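Long-range contacts in glycosyl hyrolase, family 3 (Deinococcus radiodurans, PDB 3TEV), which probably hydrolyses O-glycosidic bonds, acting as a family 3 glycoside hydrolase: residues L109-N114 with A164-T169; A116-L121 with E171-C176. All blocks are in the same frame, centred on the assembly; numbering follows the deposited sequence.

Contact 1 of 2, residues L109-N114 with A164-T169; sequences LTEDVN and ALAGHT
A buried helix-helix contact on the outside of the parallel sheet joins Glu111 and Asn114 of helix 107-124 to Gly167 and its neighbours on helix 154-169. The axes of the short segments approach to 7.3 Å and run at 37° to each other. Gly167 makes this possible. Its CA lies 3.7 Å from Glu111 O, and a CB on it would run into that carbonyl oxygen. No hydrogen bond crosses between the segments. Asn114 sits over Ala164, with its CG 3.7 Å from Ala164 CA and its ND2 near Ala164 CB. The amide is held in this rotation by a nearly straight bond within its own helix, Asn114 ND2 to Thr110 O at 3.0 Å. Thr110 O also accepts from Asn114 N, and the two donors come from opposite faces of its plane. Both helices belong to a family 3 N-terminal domain of the TIM-barrel clan, and they pack side by side. The His168 ring meets Asn114 at its edge, where CE1 is 3.2 Å from Asn114 OD1. The amide and ring planes are 53° apart. His168 ND1 donates to Ala164 O, 3.0 Å away and in the ring plane, while NE2 is hydrogen-bonded to Asn129. Glu111 has CG anti to the backbone N (chi1 -179°), beside Gly167, and its carboxylate carbon CD touches Ala166 CB. The charge of Glu111 is met by Arg170.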
loop_
_atom_site.group_PDB
_atom_site.type_symbol
_atom_site.label_atom_id
_atom_site.label_comp_id
_atom_site.label_asym_id
_atom_site.label_seq_id
_atom_site.Cartn_x
_atom_site.Cartn_y
_atom_site.Cartn_z
ATOM N N LEU A 109 22.832 -5.004 -8.318
ATOM C CA LEU A 109 22.780 -5.638 -7.001
ATOM C C LEU A 109 21.407 -5.436 -6.327
ATOM O O LEU A 109 20.793 -6.384 -5.806
ATOM C CB LEU A 109 23.892 -5.100 -6.100
ATOM C CG LEU A 109 23.863 -5.497 -4.614
ATOM C CD1 LEU A 109 23.960 -7.010 -4.413
ATOM C CD2 LEU A 109 24.991 -4.779 -3.859
ATOM N N THR A 110 20.926 -4.199 -6.352
ATOM C CA THR A 110 19.655 -3.866 -5.745
ATOM C C THR A 110 18.561 -4.717 -6.355
ATOM O O THR A 110 17.760 -5.300 -5.633
ATOM C CB THR A 110 19.346 -2.374 -5.911
ATOM O OG1 THR A 110 20.389 -1.621 -5.289
ATOM C CG2 THR A 110 17.966 -1.991 -5.290
ATOM N N GLU A 111 18.536 -4.802 -7.680
ATOM C CA GLU A 111 17.544 -5.637 -8.356
ATOM C C GLU A 111 17.634 -7.094 -7.889
ATOM O O GLU A 111 16.627 -7.690 -7.531
ATOM C CB GLU A 111 17.688 -5.549 -9.875
ATOM C CG GLU A 111 16.651 -6.382 -10.602
ATOM C CD GLU A 111 16.670 -6.232 -12.123
ATOM O OE1 GLU A 111 17.135 -5.209 -12.679
ATOM O OE2 GLU A 111 16.177 -7.162 -12.781
ATOM N N ASP A 112 18.853 -7.643 -7.865
ATOM C CA ASP A 112 19.049 -9.046 -7.530
ATOM C C ASP A 112 18.698 -9.380 -6.087
ATOM O O ASP A 112 18.238 -10.475 -5.814
ATOM C CB ASP A 112 20.485 -9.491 -7.825
ATOM C CG ASP A 112 20.821 -9.492 -9.319
ATOM O OD1 ASP A 112 19.913 -9.393 -10.169
ATOM O OD2 ASP A 112 22.014 -9.581 -9.641
ATOM N N VAL A 113 18.934 -8.457 -5.162
ATOM C CA VAL A 113 18.561 -8.684 -3.755
ATOM C C VAL A 113 17.028 -8.697 -3.598
ATOM O O VAL A 113 16.457 -9.508 -2.860
ATOM C CB VAL A 113 19.201 -7.623 -2.816
ATOM C CG1 VAL A 113 18.566 -7.659 -1.423
ATOM C CG2 VAL A 113 20.722 -7.827 -2.734
ATOM N N ASN A 114 16.367 -7.805 -4.314
ATOM C CA ASN A 114 14.911 -7.796 -4.338
ATOM C C ASN A 114 14.335 -9.015 -5.072
ATOM O O ASN A 114 13.286 -9.559 -4.681
ATOM C CB ASN A 114 14.403 -6.457 -4.885
ATOM C CG ASN A 114 14.459 -5.351 -3.828
ATOM O OD1 ASN A 114 13.518 -5.182 -3.050
ATOM N ND2 ASN A 114 15.571 -4.613 -3.778
ATOM N N ALA A 164 14.384 -2.264 -7.486
ATOM C CA ALA A 164 13.538 -2.956 -6.512
ATOM C C ALA A 164 12.217 -3.405 -7.128
ATOM O O ALA A 164 11.770 -4.542 -6.905
ATOM C CB ALA A 164 13.298 -2.066 -5.306
ATOM N N LEU A 165 11.602 -2.515 -7.911
ATOM C CA LEU A 165 10.359 -2.836 -8.624
ATOM C C LEU A 165 10.575 -3.997 -9.593
ATOM O O LEU A 165 9.778 -4.941 -9.615
ATOM C CB LEU A 165 9.831 -1.621 -9.390
ATOM C CG LEU A 165 9.356 -0.403 -8.597
ATOM C CD1 LEU A 165 9.344 0.812 -9.513
ATOM C CD2 LEU A 165 7.964 -0.607 -7.973
ATOM N N ALA A 166 11.663 -3.939 -10.361
ATOM C CA ALA A 166 11.923 -4.929 -11.409
ATOM C C ALA A 166 12.259 -6.301 -10.832
ATOM O O ALA A 166 11.890 -7.312 -11.391
ATOM C CB ALA A 166 13.043 -4.448 -12.364
ATOM N N GLY A 167 12.982 -6.326 -9.717
ATOM C CA GLY A 167 13.273 -7.575 -9.025
ATOM C C GLY A 167 12.024 -8.293 -8.535
ATOM O O GLY A 167 11.990 -9.519 -8.529
ATOM N N HIS A 168 10.998 -7.542 -8.124
ATOM C CA HIS A 168 9.747 -8.148 -7.679
ATOM C C HIS A 168 8.917 -8.596 -8.876
ATOM O O HIS A 168 8.484 -9.734 -8.963
ATOM C CB HIS A 168 8.953 -7.170 -6.803
ATOM C CG HIS A 168 9.410 -7.143 -5.384
ATOM N ND1 HIS A 168 10.465 -6.366 -4.958
ATOM C CD2 HIS A 168 8.986 -7.834 -4.299
ATOM C CE1 HIS A 168 10.662 -6.567 -3.666
ATOM N NE2 HIS A 168 9.778 -7.457 -3.242
ATOM N N THR A 169 8.704 -7.666 -9.790
ATOM C CA THR A 169 7.913 -7.864 -10.984
ATOM C C THR A 169 8.368 -9.087 -11.771
ATOM O O THR A 169 7.549 -9.947 -12.124
ATOM C CB THR A 169 7.972 -6.580 -11.827
ATOM O OG1 THR A 169 7.118 -5.601 -11.218
ATOM C CG2 THR A 169 7.479 -6.815 -13.217
#

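Contact 2 of 2, residues A116-L121 with E171-C176; sequences ALARQL and EGVAPC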
loop_
_atom_site.group_PDB
_atom_site.type_symbol
_atom_site.label_atom_id
_atom_site.label_comp_id
_atom_site.label_asym_id
_atom_site.label_seq_id
_atom_site.Cartn_x
_atom_site.Cartn_y
_atom_site.Cartn_z
ATOM N N ALA A 116 15.728 -11.979 -5.095
ATOM C CA ALA A 116 15.832 -13.093 -4.131
ATOM C C ALA A 116 14.766 -13.015 -3.045
ATOM O O ALA A 116 14.223 -14.024 -2.635
ATOM C CB ALA A 116 17.182 -13.137 -3.499
ATOM N N LEU A 117 14.481 -11.811 -2.571
ATOM C CA LEU A 117 13.449 -11.641 -1.581
ATOM C C LEU A 117 12.094 -12.053 -2.176
ATOM O O LEU A 117 11.306 -12.754 -1.540
ATOM C CB LEU A 117 13.435 -10.198 -1.073
ATOM C CG LEU A 117 12.193 -9.753 -0.291
ATOM C CD1 LEU A 117 11.912 -10.660 0.960
ATOM C CD2 LEU A 117 12.307 -8.260 0.090
ATOM N N ALA A 118 11.841 -11.636 -3.408
ATOM C CA ALA A 118 10.568 -11.957 -4.067
ATOM C C ALA A 118 10.399 -13.475 -4.292
ATOM O O ALA A 118 9.289 -14.006 -4.122
ATOM C CB ALA A 118 10.407 -11.168 -5.363
ATOM N N ARG A 119 11.493 -14.165 -4.628
ATOM C CA ARG A 119 11.479 -15.624 -4.809
ATOM C C ARG A 119 11.121 -16.341 -3.518
ATOM O O ARG A 119 10.406 -17.347 -3.548
ATOM C CB ARG A 119 12.833 -16.171 -5.307
ATOM C CG ARG A 119 13.125 -15.916 -6.773
ATOM C CD ARG A 119 14.338 -16.706 -7.278
ATOM N NE ARG A 119 15.584 -16.321 -6.610
ATOM C CZ ARG A 119 16.375 -15.312 -6.985
ATOM N NH1 ARG A 119 16.068 -14.557 -8.033
ATOM N NH2 ARG A 119 17.493 -15.069 -6.314
ATOM N N GLN A 120 11.648 -15.854 -2.397
ATOM C CA GLN A 120 11.278 -16.418 -1.112
ATOM C C GLN A 120 9.772 -16.170 -0.834
ATOM O O GLN A 120 9.066 -17.072 -0.382
ATOM C CB GLN A 120 12.181 -15.889 0.013
ATOM C CG GLN A 120 12.092 -16.714 1.321
ATOM C CD GLN A 120 12.908 -18.046 1.294
ATOM O OE1 GLN A 120 13.964 -18.160 0.627
ATOM N NE2 GLN A 120 12.421 -19.047 2.039
ATOM N N LEU A 121 9.281 -14.969 -1.135
ATOM C CA LEU A 121 7.872 -14.653 -0.919
ATOM C C LEU A 121 6.977 -15.527 -1.800
ATOM O O LEU A 121 6.006 -16.109 -1.334
ATOM C CB LEU A 121 7.592 -13.171 -1.173
ATOM C CG LEU A 121 8.258 -12.149 -0.247
ATOM C CD1 LEU A 121 7.766 -10.730 -0.557
ATOM C CD2 LEU A 121 8.034 -12.473 1.225
ATOM N N GLU A 171 9.878 -11.628 -10.703
ATOM C CA GLU A 171 9.696 -12.849 -9.923
ATOM C C GLU A 171 8.220 -13.144 -9.597
ATOM O O GLU A 171 7.918 -14.059 -8.824
ATOM C CB GLU A 171 10.561 -12.859 -8.653
ATOM C CG GLU A 171 12.111 -12.825 -8.889
ATOM C CD GLU A 171 12.697 -14.049 -9.615
ATOM O OE1 GLU A 171 11.960 -15.004 -9.952
ATOM O OE2 GLU A 171 13.931 -14.059 -9.865
ATOM N N GLY A 172 7.297 -12.388 -10.185
ATOM C CA GLY A 172 5.875 -12.614 -9.926
ATOM C C GLY A 172 5.327 -12.150 -8.578
ATOM O O GLY A 172 4.347 -12.704 -8.102
ATOM N N VAL A 173 5.941 -11.139 -7.961
ATOM C CA VAL A 173 5.398 -10.528 -6.755
ATOM C C VAL A 173 5.116 -9.060 -7.085
ATOM O O VAL A 173 5.983 -8.369 -7.663
ATOM C CB VAL A 173 6.397 -10.617 -5.560
ATOM C CG1 VAL A 173 5.919 -9.794 -4.365
ATOM C CG2 VAL A 173 6.638 -12.059 -5.142
ATOM N N ALA A 174 3.912 -8.588 -6.754
ATOM C CA ALA A 174 3.586 -7.179 -6.928
ATOM C C ALA A 174 4.348 -6.379 -5.887
ATOM O O ALA A 174 4.283 -6.702 -4.708
ATOM C CB ALA A 174 2.102 -6.931 -6.763
ATOM N N PRO A 175 5.103 -5.355 -6.314
ATOM C CA PRO A 175 5.683 -4.467 -5.316
ATOM C C PRO A 175 4.746 -3.280 -5.134
ATOM O O PRO A 175 3.934 -3.007 -6.011
ATOM C CB PRO A 175 6.995 -4.039 -5.975
ATOM C CG PRO A 175 6.679 -4.028 -7.428
ATOM C CD PRO A 175 5.624 -5.077 -7.668
ATOM N N CYS A 176 4.839 -2.574 -4.025
ATOM C CA CYS A 176 3.995 -1.394 -3.831
ATOM C C CYS A 176 4.871 -0.245 -3.363
ATOM O O CYS A 176 5.439 -0.320 -2.275
ATOM C CB CYS A 176 2.901 -1.692 -2.808
ATOM S SG CYS A 176 1.695 -0.353 -2.497
#
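Glu171 has CG anti to its carbonyl carbon (chi1 -63°), and a bend at chi2 turns CD back over the side chain of Arg119. Arg119 also has CG anti to its carbonyl carbon, and its chain bends at chi3. The two side chains cross obliquely. Arg119 CG lies 3.4 Å from Glu171 CD, so the aliphatic part of the arginine packs on the carboxylate. At the far end Arg119 NH1 donates to Glu171 OE2 in a salt bridge of 2.9 Å. The N-H...O angle is 146°, so the bond is somewhat bent. OE2 lies in the guanidinium plane, at its edge, but NH1 comes from above the carboxylate plane. The two planes are 80° apart. One face of the guanidinium lies over Ala116 CA of the same helix. An alanine in place of Glu171 would probably leave Arg119 NH1 without this carboxylate partner and set the guanidinium freer to turn. Deeper in, the contact is apolar. Ala118 CB lies 3.7 Å from Glu171 CB and 3.9 Å from Val173 CG2. The same methyl of Val173 is 3.4 Å from Ala118 O and packs more loosely on Leu121 CB, at 4.2 Å. Val173 is buried among helix 107-124, His168 and Asn129 of strand 128-129. Backbone bonds from Ala174 to Asn127 and Asn129 line strand 174-180 up beside strand 128-129 in the parallel sheet. In the chain Gly172 comes between Glu171 and Val173. With positive phi, it is the C-prime residue of a Schellman motif, in which Val173 N reaches back to His168 O and Gly172 N to Thr169 O. That motif ends helix 154-169 and turns the chain into strand 174-180, an alpha-to-beta connection of the kind that recurs in beta/alpha barrels.

In the fold
Contacts 1 and 2 are successive parts of one interface, with centres about 8 Å apart. Their segments alternate along the chain: 109-114 and 116-121 come first, then 164-169 and 171-176. Both lie on the same side of the chain's centre. His168 joins the two contacts. Its CD2 packs 3.8 Å from Ala118 CB, its CB lies 3.8 Å from Pro175 CB, and its O is 3.1 Å from Val173 N, a probable hydrogen bond. Leu165 CD2 adds a touch on Pro175 CG, at 3.7 Å. Together the contacts pack helix 107-124 against helix 154-169 and the turn that leads to strand 174-180.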